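Local structure of cysteine desulfurase (Fervidobacterium islandicum, 6A6G) at residues L127-E132 with V180-Q185; M105-L110 with H134-P139; V353-V358 with D391-T396. The protein catalyses the PLP-dependent removal of sulfur from cysteine, probably passing it to a NifU-type scaffold protein for iron-sulfur cluster assembly. All coordinates share one frame; numbering follows the deposited sequence.

Contact 1: residues L127-E132 with V180-Q185; sequences LISQVE and VSITGQ
Leu127 and Val180 face each other in neighbouring parallel strands and open a contact that illustrates how a sheet can be regular along its strands yet depend on side chains at their ends. The axes of strands 127-129 and 180-183 diverge by only 14°. Ser181 N donates to Leu127 O at 2.8 Å, meeting the carbonyl nearly head-on. On the side of the sheet bearing these two residues, Leu127 CD2 rests on Val180 CG2 at 4.2 Å; on the other, Ile128 CG2 packs against Ser181 CB at 3.9 Å, while Ser181 OG is engaged by Asn136.

From Ser129 the chain leaves the sheet in a type I turn, and the closest packing moves to Glu132. A bend in its chain (chi2 -54°) folds the carboxylate back to the end of strand 180-183. There OE2 receives Thr183 N on its syn lone pair at 2.9 Å. Ser129 OG reaches the same OE2 from the anti side at 2.7 Å, tilted 24° out of the carboxylate plane, while OE1 is held by Asn136. Ser129 OG also accepts from Val131 N, forming an ST turn. Ile182 CD1 lies beside these groups.

The crest of the turn is looser. The Val131 and Thr183 side chains merely cross at about a right angle, CG2 to CG2 4.0 Å apart, and Gln130 turns outward to a partly exposed position, touching Phe271 of the second subunit. These strand ends belong to the large sheet of the PLP aminotransferase fold, and the Thr183 side chain lies about 4 Å from the cofactor. A buried carboxylate gripped by several donors thus ties the turn to the Thr183 backbone, which probably helps to hold this part of the PLP pocket in place.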
loop_
_atom_site.group_PDB
_atom_site.type_symbol
_atom_site.label_atom_id
_atom_site.label_comp_id
_atom_site.label_asym_id
_atom_site.label_seq_id
_atom_site.Cartn_x
_atom_site.Cartn_y
_atom_site.Cartn_z
ATOM N N LEU B 127 -23.028 5.571 -12.388
ATOM C CA LEU B 127 -24.093 4.859 -11.691
ATOM C C LEU B 127 -23.510 3.816 -10.709
ATOM O O LEU B 127 -22.760 2.918 -11.098
ATOM C CB LEU B 127 -25.030 4.173 -12.707
ATOM C CG LEU B 127 -26.163 3.301 -12.169
ATOM C CD1 LEU B 127 -27.258 4.150 -11.565
ATOM C CD2 LEU B 127 -26.746 2.483 -13.293
ATOM N N ILE B 128 -23.874 3.955 -9.449
ATOM C CA ILE B 128 -23.547 2.981 -8.431
ATOM C C ILE B 128 -24.876 2.508 -7.770
ATOM O O ILE B 128 -25.951 2.976 -8.128
ATOM C CB ILE B 128 -22.572 3.600 -7.412
ATOM C CG1 ILE B 128 -23.248 4.704 -6.610
ATOM C CG2 ILE B 128 -21.348 4.171 -8.115
ATOM C CD1 ILE B 128 -22.279 5.489 -5.747
ATOM N N SER B 129 -24.812 1.579 -6.824
ATOM C CA SER B 129 -26.002 1.157 -6.094
ATOM C C SER B 129 -26.070 1.793 -4.727
ATOM O O SER B 129 -25.104 2.377 -4.259
ATOM C CB SER B 129 -26.060 -0.356 -5.981
ATOM O OG SER B 129 -25.255 -0.845 -4.925
ATOM N N GLN B 130 -27.242 1.712 -4.104
ATOM C CA GLN B 130 -27.458 2.226 -2.737
ATOM C C GLN B 130 -26.824 1.330 -1.666
ATOM O O GLN B 130 -26.733 1.743 -0.520
ATOM C CB GLN B 130 -28.951 2.359 -2.410
ATOM C CG GLN B 130 -29.623 3.594 -2.971
ATOM C CD GLN B 130 -31.094 3.681 -2.575
ATOM O OE1 GLN B 130 -31.785 2.662 -2.473
ATOM N NE2 GLN B 130 -31.578 4.890 -2.356
ATOM N N VAL B 131 -26.432 0.104 -2.025
ATOM C CA VAL B 131 -25.880 -0.808 -1.029
ATOM C C VAL B 131 -24.333 -0.788 -0.986
ATOM O O VAL B 131 -23.725 -1.578 -0.255
ATOM C CB VAL B 131 -26.432 -2.258 -1.167
ATOM C CG1 VAL B 131 -27.924 -2.251 -1.386
ATOM C CG2 VAL B 131 -25.766 -3.022 -2.296
ATOM N N GLU B 132 -23.706 0.120 -1.731
ATOM C CA GLU B 132 -22.245 0.148 -1.837
ATOM C C GLU B 132 -21.533 0.415 -0.498
ATOM O O GLU B 132 -21.993 1.196 0.339
ATOM C CB GLU B 132 -21.781 1.163 -2.876
ATOM C CG GLU B 132 -22.198 0.851 -4.324
ATOM C CD GLU B 132 -21.806 -0.533 -4.838
ATOM O OE1 GLU B 132 -20.668 -0.989 -4.663
ATOM O OE2 GLU B 132 -22.652 -1.187 -5.464
ATOM N N VAL B 180 -20.401 2.436 -14.768
ATOM C CA VAL B 180 -21.234 1.720 -13.831
ATOM C C VAL B 180 -20.324 1.069 -12.783
ATOM O O VAL B 180 -19.491 0.266 -13.128
ATOM C CB VAL B 180 -22.153 0.684 -14.545
ATOM C CG1 VAL B 180 -22.843 -0.243 -13.557
ATOM C CG2 VAL B 180 -23.234 1.387 -15.358
ATOM N N SER B 181 -20.472 1.431 -11.505
ATOM C CA SER B 181 -19.651 0.808 -10.455
ATOM C C SER B 181 -20.503 0.129 -9.428
ATOM O O SER B 181 -21.241 0.782 -8.690
ATOM C CB SER B 181 -18.689 1.800 -9.767
ATOM O OG SER B 181 -17.617 1.087 -9.154
ATOM N N ILE B 182 -20.367 -1.187 -9.356
ATOM C CA ILE B 182 -21.281 -1.982 -8.602
ATOM C C ILE B 182 -20.531 -3.018 -7.767
ATOM O O ILE B 182 -19.528 -3.575 -8.194
ATOM C CB ILE B 182 -22.326 -2.655 -9.550
ATOM C CG1 ILE B 182 -23.453 -3.302 -8.771
ATOM C CG2 ILE B 182 -21.727 -3.770 -10.386
ATOM C CD1 ILE B 182 -24.177 -2.375 -7.832
ATOM N N THR B 183 -21.056 -3.290 -6.579
ATOM C CA THR B 183 -20.582 -4.393 -5.783
ATOM C C THR B 183 -20.897 -5.745 -6.395
ATOM O O THR B 183 -21.957 -5.956 -6.943
ATOM C CB THR B 183 -21.112 -4.319 -4.335
ATOM O OG1 THR B 183 -20.462 -5.328 -3.562
ATOM C CG2 THR B 183 -22.627 -4.522 -4.271
ATOM N N GLY B 184 -19.943 -6.667 -6.312
ATOM C CA GLY B 184 -20.172 -8.050 -6.705
ATOM C C GLY B 184 -21.010 -8.799 -5.675
ATOM O O GLY B 184 -21.760 -9.711 -6.030
ATOM N N GLN B 185 -20.889 -8.396 -4.406
ATOM C CA GLN B 185 -21.722 -8.915 -3.310
ATOM C C GLN B 185 -21.666 -7.942 -2.171
ATOM O O GLN B 185 -20.581 -7.550 -1.753
ATOM C CB GLN B 185 -21.190 -10.258 -2.835
ATOM C CG GLN B 185 -21.694 -10.749 -1.478
ATOM C CD GLN B 185 -21.043 -12.085 -1.082
ATOM O OE1 GLN B 185 -19.971 -12.446 -1.567
ATOM N NE2 GLN B 185 -21.709 -12.832 -0.244
#

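Contact 2: residues M105-L110 with H134-P139; sequences MGINFL and HANLVP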
loop_
_atom_site.group_PDB
_atom_site.type_symbol
_atom_site.label_atom_id
_atom_site.label_comp_id
_atom_site.label_asym_id
_atom_site.label_seq_id
_atom_site.Cartn_x
_atom_site.Cartn_y
_atom_site.Cartn_z
ATOM N N MET B 105 -7.909 1.515 -2.540
ATOM C CA MET B 105 -7.007 2.221 -3.446
ATOM C C MET B 105 -7.431 2.010 -4.900
ATOM O O MET B 105 -7.451 2.956 -5.678
ATOM C CB MET B 105 -5.536 1.809 -3.245
ATOM C CG MET B 105 -4.547 2.547 -4.159
ATOM S SD MET B 105 -2.824 1.948 -4.072
ATOM C CE MET B 105 -2.428 1.911 -5.839
ATOM N N GLY B 106 -7.771 0.771 -5.246
ATOM C CA GLY B 106 -8.131 0.418 -6.602
ATOM C C GLY B 106 -9.271 1.281 -7.132
ATOM O O GLY B 106 -9.217 1.780 -8.269
ATOM N N ILE B 107 -10.302 1.452 -6.312
ATOM C CA ILE B 107 -11.411 2.307 -6.697
ATOM C C ILE B 107 -10.984 3.771 -6.865
ATOM O O ILE B 107 -11.335 4.409 -7.859
ATOM C CB ILE B 107 -12.603 2.164 -5.714
ATOM C CG1 ILE B 107 -13.225 0.783 -5.880
ATOM C CG2 ILE B 107 -13.679 3.210 -5.975
ATOM C CD1 ILE B 107 -14.065 0.406 -4.689
ATOM N N ASN B 108 -10.235 4.298 -5.908
ATOM C CA ASN B 108 -9.740 5.655 -6.012
ATOM C C ASN B 108 -8.875 5.848 -7.275
ATOM O O ASN B 108 -8.927 6.895 -7.930
ATOM C CB ASN B 108 -8.919 5.982 -4.772
ATOM C CG ASN B 108 -9.779 6.346 -3.590
ATOM O OD1 ASN B 108 -10.141 7.515 -3.442
ATOM N ND2 ASN B 108 -10.089 5.360 -2.727
ATOM N N PHE B 109 -8.069 4.829 -7.566
ATOM C CA PHE B 109 -7.269 4.755 -8.782
ATOM C C PHE B 109 -8.166 5.002 -9.988
ATOM O O PHE B 109 -7.906 5.876 -10.789
ATOM C CB PHE B 109 -6.594 3.397 -8.835
ATOM C CG PHE B 109 -5.787 3.144 -10.062
ATOM C CD1 PHE B 109 -6.347 3.227 -11.328
ATOM C CD2 PHE B 109 -4.465 2.719 -9.952
ATOM C CE1 PHE B 109 -5.600 2.952 -12.465
ATOM C CE2 PHE B 109 -3.714 2.453 -11.079
ATOM C CZ PHE B 109 -4.288 2.561 -12.336
ATOM N N LEU B 110 -9.264 4.273 -10.052
ATOM C CA LEU B 110 -10.168 4.332 -11.176
ATOM C C LEU B 110 -10.966 5.645 -11.307
ATOM O O LEU B 110 -11.130 6.131 -12.417
ATOM C CB LEU B 110 -11.124 3.161 -11.103
ATOM C CG LEU B 110 -10.458 1.815 -11.308
ATOM C CD1 LEU B 110 -11.530 0.729 -11.162
ATOM C CD2 LEU B 110 -9.832 1.745 -12.681
ATOM N N HIS B 134 -18.560 2.198 1.548
ATOM C CA HIS B 134 -17.931 3.513 1.420
ATOM C C HIS B 134 -16.770 3.580 0.419
ATOM O O HIS B 134 -16.579 4.563 -0.231
ATOM C CB HIS B 134 -17.435 3.954 2.777
ATOM C CG HIS B 134 -18.531 4.259 3.737
ATOM N ND1 HIS B 134 -18.344 4.273 5.094
ATOM C CD2 HIS B 134 -19.843 4.524 3.533
ATOM C CE1 HIS B 134 -19.498 4.532 5.687
ATOM N NE2 HIS B 134 -20.422 4.699 4.759
ATOM N N ALA B 135 -15.993 2.525 0.288
ATOM C CA ALA B 135 -14.936 2.482 -0.723
ATOM C C ALA B 135 -15.441 2.666 -2.146
ATOM O O ALA B 135 -14.726 3.184 -2.972
ATOM C CB ALA B 135 -14.162 1.174 -0.630
ATOM N N ASN B 136 -16.658 2.233 -2.420
ATOM C CA ASN B 136 -17.255 2.357 -3.744
ATOM C C ASN B 136 -18.395 3.334 -3.721
ATOM O O ASN B 136 -19.373 3.182 -4.487
ATOM C CB ASN B 136 -17.778 1.001 -4.286
ATOM C CG ASN B 136 -17.937 1.013 -5.810
ATOM O OD1 ASN B 136 -17.208 1.709 -6.525
ATOM N ND2 ASN B 136 -18.882 0.247 -6.303
ATOM N N LEU B 137 -18.275 4.344 -2.874
ATOM C CA LEU B 137 -19.264 5.384 -2.822
ATOM C C LEU B 137 -18.606 6.725 -2.559
ATOM O O LEU B 137 -18.764 7.661 -3.344
ATOM C CB LEU B 137 -20.279 5.071 -1.712
ATOM C CG LEU B 137 -21.539 5.955 -1.575
ATOM C CD1 LEU B 137 -22.704 5.151 -1.006
ATOM C CD2 LEU B 137 -21.318 7.190 -0.732
ATOM N N VAL B 138 -17.886 6.823 -1.438
ATOM C CA VAL B 138 -17.265 8.071 -1.031
ATOM C C VAL B 138 -16.345 8.645 -2.110
ATOM O O VAL B 138 -16.384 9.818 -2.361
ATOM C CB VAL B 138 -16.509 7.966 0.321
ATOM C CG1 VAL B 138 -16.060 9.344 0.764
ATOM C CG2 VAL B 138 -17.422 7.396 1.416
ATOM N N PRO B 139 -15.513 7.817 -2.755
ATOM C CA PRO B 139 -14.742 8.402 -3.872
ATOM C C PRO B 139 -15.583 9.084 -4.986
ATOM O O PRO B 139 -15.188 10.127 -5.507
ATOM C CB PRO B 139 -13.985 7.208 -4.447
ATOM C CG PRO B 139 -13.953 6.175 -3.360
ATOM C CD PRO B 139 -15.139 6.422 -2.471
#
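Two amides and a proline ring frame the meeting of Ile107 and Asn108 with Ala135, Asn136 and Pro139. Over one face of the Asn108 amide, off its centre, sits Pro139 CG, at 4.0 Å from ND2 and about as far from OD1; the two side chains cross at about a right angle. That amide is turned by bonds from ND2 to Thr104 O and to the backbone carbonyl of Tyr261 of the second subunit. Ile107 CD1 comes at a slant over the Asn136 amide, 3.9 Å from Asn136 OD1, while CG2 stands nearer the amide plane beyond the same OD1. The polar atoms of this amide are taken up by Trp140 and by residues of contact 1.

Ile107 carries most of the contact. With chi1 at -69°, CG1 lies beside the backbone N and CG2 opposite it. CG2 lies ahead of Ala135 O at 3.2 Å, and CD1 comes to the flank of the same carbonyl, 3.3 Å from Ala135 O. CD1 continues over Asn136 CB at 3.8 Å, while CG2 meets Pro139 CG at 4.0 Å. Tight van der Waals contact, with no hydrogen bond between the two segments, holds the pair together.

In the PLP aminotransferase fold this is where helix 103-116 lies against the link from strand 125-129 to helix 138-147. The link passes through a short 3-10 turn at His134-Ala135 and reaches the N-cap position at Leu137, and His134 O accepts from both Leu137 N and Val138 N. Ala135 touches the bound PLP, so the isoleucine presses on the backbone of a residue that lines the cofactor site. Beyond the pair, Ile107 also rests on Val231 of strand 229-233, and Pro139 on Val111, one helical turn beyond Asn108.

Contact 3: residues V353-V358 with D391-T396; sequences VHPHDV and DFPNST
Apolar contact comes first, where Pro355 and His354 meet Pro393 and Ser395 in a case of helix start against loop. Pro355 CD lies 3.7 Å from Pro393 CG, the two proline rings passing at a slant. Pro393 CB approaches the His354 ring, also aslant, at 3.7 Å from CD2. Pro355 CG reaches on to the backbone, 3.7 Å from Thr396 N.

Polar groups add proximity but no hydrogen bond between the segments. With chi1 at 50°, Ser395 OG is tucked between its own backbone N and carbonyl carbon; there it stands 3.5 Å from Pro355 CG and 3.7 Å from His354 NE2, and bonds weakly to Pro393 O. Loop 391-396 then enters strand 396-400, where Thr396 pairs through its backbone with Gly373.

The helix start itself is a capping motif. His354 occupies the N-cap position of helix 355-366, its ND1 accepting from His356 N at 3.2 Å, with the donor 25° out of the ring plane. Pro355 CD covers one face of the His354 ring, offset toward the rim, whereas His354 CE1 sits over the centre of the His356 ring. Losing the His354 ring to an alanine is likely to leave His356 N without its side-chain cap and open a gap beside Pro393 CB.

Contacts with the partner protein form the last group. Asp357 makes a salt bridge to Arg120 of the NifU chain, and Asn394 bonds to Glu40 of that chain. His354, whose side chain is about 5 Å from a bound zinc ion, packs on Gly61 of the NifU chain.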
loop_
_atom_site.group_PDB
_atom_site.type_symbol
_atom_site.label_atom_id
_atom_site.label_comp_id
_atom_site.label_asym_id
_atom_site.label_seq_id
_atom_site.Cartn_x
_atom_site.Cartn_y
_atom_site.Cartn_z
ATOM N N VAL B 353 -31.890 -4.597 21.955
ATOM C CA VAL B 353 -30.488 -4.651 22.352
ATOM C C VAL B 353 -29.597 -4.044 21.284
ATOM O O VAL B 353 -29.671 -4.431 20.118
ATOM C CB VAL B 353 -30.016 -6.108 22.580
ATOM C CG1 VAL B 353 -28.613 -6.130 23.184
ATOM C CG2 VAL B 353 -30.996 -6.862 23.497
ATOM N N HIS B 354 -28.735 -3.116 21.685
ATOM C CA HIS B 354 -27.880 -2.453 20.716
ATOM C C HIS B 354 -26.822 -3.435 20.192
ATOM O O HIS B 354 -26.324 -4.269 20.959
ATOM C CB HIS B 354 -27.201 -1.238 21.334
ATOM C CG HIS B 354 -26.610 -0.309 20.320
ATOM N ND1 HIS B 354 -25.314 -0.426 19.862
ATOM C CD2 HIS B 354 -27.155 0.733 19.641
ATOM C CE1 HIS B 354 -25.086 0.513 18.965
ATOM N NE2 HIS B 354 -26.181 1.238 18.819
ATOM N N PRO B 355 -26.458 -3.333 18.893
ATOM C CA PRO B 355 -25.435 -4.239 18.356
ATOM C C PRO B 355 -24.167 -4.289 19.163
ATOM O O PRO B 355 -23.628 -5.359 19.357
ATOM C CB PRO B 355 -25.150 -3.663 16.980
ATOM C CG PRO B 355 -26.467 -3.084 16.575
ATOM C CD PRO B 355 -27.072 -2.521 17.825
ATOM N N HIS B 356 -23.688 -3.153 19.634
ATOM C CA HIS B 356 -22.451 -3.134 20.426
ATOM C C HIS B 356 -22.542 -4.078 21.603
ATOM O O HIS B 356 -21.615 -4.842 21.879
ATOM C CB HIS B 356 -22.162 -1.725 20.955
ATOM C CG HIS B 356 -21.727 -0.758 19.904
ATOM N ND1 HIS B 356 -21.465 -1.137 18.606
ATOM C CD2 HIS B 356 -21.474 0.565 19.966
ATOM C CE1 HIS B 356 -21.090 -0.079 17.911
ATOM N NE2 HIS B 356 -21.078 0.964 18.714
ATOM N N ASP B 357 -23.669 -4.033 22.300
ATOM C CA ASP B 357 -23.858 -4.931 23.427
ATOM C C ASP B 357 -24.019 -6.377 22.985
ATOM O O ASP B 357 -23.527 -7.275 23.660
ATOM C CB ASP B 357 -25.047 -4.509 24.259
ATOM C CG ASP B 357 -24.904 -3.111 24.807
ATOM O OD1 ASP B 357 -23.821 -2.740 25.328
ATOM O OD2 ASP B 357 -25.895 -2.382 24.738
ATOM N N VAL B 358 -24.707 -6.604 21.862
ATOM C CA VAL B 358 -24.854 -7.944 21.319
ATOM C C VAL B 358 -23.471 -8.511 21.058
ATOM O O VAL B 358 -23.104 -9.560 21.607
ATOM C CB VAL B 358 -25.701 -7.968 20.019
ATOM C CG1 VAL B 358 -25.683 -9.346 19.347
ATOM C CG2 VAL B 358 -27.144 -7.532 20.281
ATOM N N ASP B 391 -37.253 -0.837 16.986
ATOM C CA ASP B 391 -36.552 0.401 17.252
ATOM C C ASP B 391 -35.133 0.289 16.648
ATOM O O ASP B 391 -34.232 -0.299 17.250
ATOM C CB ASP B 391 -36.505 0.628 18.765
ATOM C CG ASP B 391 -36.113 2.044 19.136
ATOM O OD1 ASP B 391 -35.955 2.909 18.236
ATOM O OD2 ASP B 391 -35.965 2.283 20.353
ATOM N N PHE B 392 -34.962 0.814 15.442
ATOM C CA PHE B 392 -33.771 0.532 14.655
ATOM C C PHE B 392 -32.651 1.452 15.095
ATOM O O PHE B 392 -32.813 2.660 15.028
ATOM C CB PHE B 392 -34.054 0.724 13.165
ATOM C CG PHE B 392 -32.918 0.329 12.273
ATOM C CD1 PHE B 392 -32.618 -1.020 12.053
ATOM C CD2 PHE B 392 -32.149 1.286 11.650
ATOM C CE1 PHE B 392 -31.569 -1.390 11.228
ATOM C CE2 PHE B 392 -31.091 0.916 10.841
ATOM C CZ PHE B 392 -30.807 -0.416 10.620
ATOM N N PRO B 393 -31.499 0.887 15.528
ATOM C CA PRO B 393 -30.366 1.664 16.088
ATOM C C PRO B 393 -29.393 2.291 15.077
ATOM O O PRO B 393 -28.305 2.743 15.450
ATOM C CB PRO B 393 -29.637 0.625 16.922
ATOM C CG PRO B 393 -29.951 -0.682 16.294
ATOM C CD PRO B 393 -31.227 -0.562 15.537
ATOM N N ASN B 394 -29.776 2.316 13.806
ATOM C CA ASN B 394 -28.928 2.851 12.752
ATOM C C ASN B 394 -27.620 2.055 12.611
ATOM O O ASN B 394 -26.625 2.569 12.141
ATOM C CB ASN B 394 -28.716 4.368 12.949
ATOM C CG ASN B 394 -30.042 5.137 12.914
ATOM O OD1 ASN B 394 -30.967 4.768 12.153
ATOM N ND2 ASN B 394 -30.164 6.176 13.753
ATOM N N SER B 395 -27.674 0.775 12.977
ATOM C CA SER B 395 -26.527 -0.121 12.915
ATOM C C SER B 395 -27.034 -1.535 12.979
ATOM O O SER B 395 -28.229 -1.786 13.082
ATOM C CB SER B 395 -25.539 0.147 14.070
ATOM O OG SER B 395 -26.220 0.185 15.316
ATOM N N THR B 396 -26.101 -2.467 12.992
ATOM C CA THR B 396 -26.422 -3.841 12.778
ATOM C C THR B 396 -25.302 -4.716 13.344
ATOM O O THR B 396 -24.150 -4.293 13.403
ATOM C CB THR B 396 -26.534 -4.031 11.252
ATOM O OG1 THR B 396 -27.854 -3.687 10.816
ATOM C CG2 THR B 396 -26.200 -5.392 10.823
#

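Overall arrangement
Contacts 1 and 2 are neighbours, their centres about 11 Å apart, and they touch through the side chain of Asn136. They interleave along the chain: helix 103-116, strand 125-129, the start of helix 138-147 and strand 179-183 follow in that order. Strands 125-129 and 179-183 are adjacent in the seven-stranded sheet, and both contacts border the PLP. Contact 3 comes later in the sequence, about 25 Å from contact 1 and about 28 Å from contact 2 between centres, where helix 355-366 meets the loop leading into strand 396-400 of the six-stranded sheet. The cofactor surroundings and the NifU docking surface are thus built from separate parts of one chain.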